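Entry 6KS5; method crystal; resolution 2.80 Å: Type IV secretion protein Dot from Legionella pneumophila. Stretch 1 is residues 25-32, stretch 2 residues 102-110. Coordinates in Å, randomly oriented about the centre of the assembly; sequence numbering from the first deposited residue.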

# COMPACT_ATOMS: atom_id res chain seq x y z
N ALA A 25 -6.39 2.34 10.10
CA ALA A 25 -7.64 1.66 9.76
C ALA A 25 -7.58 1.15 8.33
O ALA A 25 -7.06 1.83 7.44
CB ALA A 25 -8.83 2.60 9.93
N PHE A 26 -8.11 -0.05 8.12
CA PHE A 26 -8.13 -0.70 6.81
C PHE A 26 -6.74 -0.91 6.23
O PHE A 26 -6.59 -1.03 5.01
CB PHE A 26 -9.00 0.08 5.82
CG PHE A 26 -10.43 0.19 6.24
CD1 PHE A 26 -11.35 -0.78 5.87
CD2 PHE A 26 -10.86 1.27 7.00
CE1 PHE A 26 -12.67 -0.68 6.25
CE2 PHE A 26 -12.18 1.38 7.38
CZ PHE A 26 -13.09 0.40 7.00
N ASP A 27 -5.71 -0.92 7.08
CA ASP A 27 -4.33 -1.14 6.65
C ASP A 27 -3.91 -0.17 5.54
O ASP A 27 -3.07 -0.50 4.70
CB ASP A 27 -4.12 -2.60 6.21
CG ASP A 27 -4.20 -3.59 7.38
OD1 ASP A 27 -4.33 -3.16 8.54
OD2 ASP A 27 -4.14 -4.82 7.13
N ASN A 28 -4.49 1.04 5.54
CA ASN A 28 -4.19 2.07 4.54
C ASN A 28 -3.36 3.20 5.14
O ASN A 28 -3.42 4.34 4.69
CB ASN A 28 -5.50 2.59 3.92
CG ASN A 28 -6.08 1.65 2.86
OD1 ASN A 28 -5.34 0.87 2.26
ND2 ASN A 28 -7.39 1.71 2.64
N CYS A 29 -2.54 2.88 6.15
CA CYS A 29 -1.87 3.90 6.94
C CYS A 29 -0.94 4.76 6.08
O CYS A 29 -0.86 5.98 6.28
CB CYS A 29 -1.10 3.22 8.07
SG CYS A 29 -0.00 4.30 9.00
N PHE A 30 -0.24 4.16 5.10
CA PHE A 30 0.60 4.94 4.21
C PHE A 30 -0.24 5.79 3.27
O PHE A 30 0.11 6.94 2.99
CB PHE A 30 1.51 4.05 3.41
CG PHE A 30 2.15 4.78 2.27
CD1 PHE A 30 3.23 5.61 2.50
CD2 PHE A 30 1.68 4.67 0.96
CE1 PHE A 30 3.83 6.29 1.50
CE2 PHE A 30 2.28 5.36 -0.06
CZ PHE A 30 3.36 6.18 0.21
N PHE A 31 -1.29 5.21 2.70
CA PHE A 31 -2.15 5.98 1.81
C PHE A 31 -2.80 7.13 2.56
O PHE A 31 -2.99 8.21 2.00
CB PHE A 31 -3.19 5.07 1.17
CG PHE A 31 -2.61 4.07 0.24
CD1 PHE A 31 -1.84 4.46 -0.84
CD2 PHE A 31 -2.83 2.72 0.45
CE1 PHE A 31 -1.31 3.52 -1.71
CE2 PHE A 31 -2.31 1.77 -0.41
CZ PHE A 31 -1.55 2.17 -1.49
N HIS A 32 -3.12 6.92 3.84
CA HIS A 32 -3.62 8.03 4.65
C HIS A 32 -2.55 9.11 4.78
O HIS A 32 -2.86 10.30 4.70
CB HIS A 32 -4.07 7.52 6.02
CG HIS A 32 -5.21 6.56 5.97
ND1 HIS A 32 -5.51 5.70 7.01
CD2 HIS A 32 -6.14 6.32 5.01
CE1 HIS A 32 -6.56 4.97 6.69
NE2 HIS A 32 -6.96 5.32 5.48
N GLY A 102 -7.86 6.89 1.09
CA GLY A 102 -7.06 5.70 1.29
C GLY A 102 -7.59 4.52 0.49
O GLY A 102 -6.81 3.73 -0.04
N PHE A 103 -8.91 4.40 0.39
CA PHE A 103 -9.50 3.28 -0.35
C PHE A 103 -9.23 3.41 -1.84
O PHE A 103 -8.87 2.43 -2.50
CB PHE A 103 -11.01 3.21 -0.08
CG PHE A 103 -11.36 2.80 1.32
CD1 PHE A 103 -10.84 1.64 1.87
CD2 PHE A 103 -12.23 3.56 2.08
CE1 PHE A 103 -11.16 1.26 3.15
CE2 PHE A 103 -12.56 3.18 3.36
CZ PHE A 103 -12.03 2.03 3.90
N LEU A 104 -9.43 4.60 -2.40
CA LEU A 104 -9.27 4.76 -3.84
C LEU A 104 -7.81 4.68 -4.25
O LEU A 104 -7.49 4.13 -5.31
CB LEU A 104 -9.89 6.08 -4.28
CG LEU A 104 -11.30 6.31 -3.76
CD1 LEU A 104 -11.58 7.78 -3.47
CD2 LEU A 104 -12.30 5.75 -4.75
N LEU A 105 -6.90 5.20 -3.41
CA LEU A 105 -5.48 5.13 -3.74
C LEU A 105 -4.97 3.70 -3.70
O LEU A 105 -4.12 3.32 -4.51
CB LEU A 105 -4.68 6.01 -2.78
CG LEU A 105 -4.83 7.52 -2.94
CD1 LEU A 105 -4.42 8.24 -1.67
CD2 LEU A 105 -4.02 8.02 -4.13
N ARG A 106 -5.49 2.88 -2.78
CA ARG A 106 -5.04 1.49 -2.69
C ARG A 106 -5.30 0.75 -3.99
O ARG A 106 -4.51 -0.14 -4.36
CB ARG A 106 -5.74 0.78 -1.52
CG ARG A 106 -5.51 -0.72 -1.51
CD ARG A 106 -6.07 -1.40 -0.28
NE ARG A 106 -5.26 -1.16 0.92
CZ ARG A 106 -4.08 -1.72 1.15
NH1 ARG A 106 -3.55 -2.55 0.27
NH2 ARG A 106 -3.43 -1.45 2.28
N GLU A 107 -6.37 1.09 -4.69
CA GLU A 107 -6.69 0.45 -5.96
C GLU A 107 -6.26 1.26 -7.17
O GLU A 107 -6.19 0.71 -8.27
CB GLU A 107 -8.19 0.16 -6.04
CG GLU A 107 -8.75 -0.54 -4.79
CD GLU A 107 -10.11 -1.19 -5.02
OE1 GLU A 107 -10.58 -1.22 -6.18
OE2 GLU A 107 -10.70 -1.70 -4.04
N TRP A 108 -5.96 2.55 -7.00
CA TRP A 108 -5.57 3.37 -8.14
C TRP A 108 -4.14 3.09 -8.56
O TRP A 108 -3.86 2.87 -9.75
CB TRP A 108 -5.75 4.85 -7.80
CG TRP A 108 -5.40 5.78 -8.92
CD1 TRP A 108 -6.23 6.22 -9.90
CD2 TRP A 108 -4.13 6.38 -9.17
NE1 TRP A 108 -5.56 7.06 -10.75
CE2 TRP A 108 -4.26 7.18 -10.33
CE3 TRP A 108 -2.88 6.33 -8.54
CZ2 TRP A 108 -3.20 7.91 -10.86
CZ3 TRP A 108 -1.83 7.06 -9.07
CH2 TRP A 108 -2.00 7.83 -10.22
N PHE A 109 -3.21 3.11 -7.61
CA PHE A 109 -1.79 2.90 -7.92
C PHE A 109 -1.53 1.61 -8.69
O PHE A 109 -0.81 1.66 -9.69
CB PHE A 109 -0.97 2.94 -6.62
CG PHE A 109 -0.53 4.31 -6.23
CD1 PHE A 109 0.51 4.94 -6.89
CD2 PHE A 109 -1.16 4.99 -5.19
CE1 PHE A 109 0.92 6.21 -6.52
CE2 PHE A 109 -0.76 6.26 -4.82
CZ PHE A 109 0.28 6.87 -5.49
N PRO A 110 -2.08 0.44 -8.30
CA PRO A 110 -1.79 -0.77 -9.09
C PRO A 110 -2.26 -0.69 -10.53
O PRO A 110 -1.55 -1.15 -11.43
CB PRO A 110 -2.51 -1.87 -8.30
CG PRO A 110 -2.55 -1.35 -6.91
CD PRO A 110 -2.81 0.11 -7.07

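This is a compact contact between a loop running into a helix start and the flank of a second helix, in which one phenylalanine knob fills a helical hole, a single arginine ties down the loop, and a glycine permits the close approach.

The knob is Phe31, which points toward the other stretch and has more of its surface covered there than any other residue of the pair. It sits among Gly102, Leu105, Arg106 and Phe109, residues spaced so that successive turns of the helix line up along one side. Phe31 CD1 lies 3.8 Å from Leu105 CB, and Phe31 CE1 lies 3.8 Å from Phe109 CD2. Over one face of the Phe31 ring comes the backbone itself: Arg106 CA stands 4.0 Å from the centroid of the Phe31 ring, 27° off the ring normal, a CH-pi contact that makes the helix surface, and not merely its side chains, part of the packing.

The CA atoms of the two stretches come nearest at Gly102 and Phe31, 4.9 Å apart. Phe31 CB approaches Gly102 CA to 3.9 Å, and the edge of the His32 ring meets the same atom, His32 CD2 to Gly102 CA, at 3.9 Å. There is no room for more: an ideal CB on Gly102 would point toward the first stretch and fall 2.6 Å from His32 CD2, a clash, and 3.3 Å from Asn28 CB, already tight.

One turn further along, Arg106 supplies the polar half of the contact. Its CA-to-CB bond points sideways, but the extended first part of the side chain and the bend at chi3 bring the guanidinium back to the loop. Arg106 NE donates to Asn28 OD1 at 2.4 Å, a very short hydrogen bond whose exact length deserves caution at 2.80 Å resolution. Arg106 NH2 adds two weak bonds, to Asn28 OD1 at 3.0 Å and to Asp27 O at 2.6 Å. Both acceptors lie at the guanidinium edge, where its N-H groups point, so one planar group reads a side chain and a backbone carbonyl of adjacent residues. Asn28 occupies the N-cap position yet its side chain makes no capping bond; its side-chain OD1 accepts from Arg106, while its backbone O accepts from His32 N.

Before Asp27 in the loop, Phe26 packs edge-to-face with Phe103. The edge of Phe103 meets the face of Phe26, with Phe103 CE1 3.4 Å from Phe26 CG, centroids 4.5 Å apart and planes at 79°. Although the CA-to-CB bond of Phe103 points away, its ring end comes nearer, letting it reach Phe26.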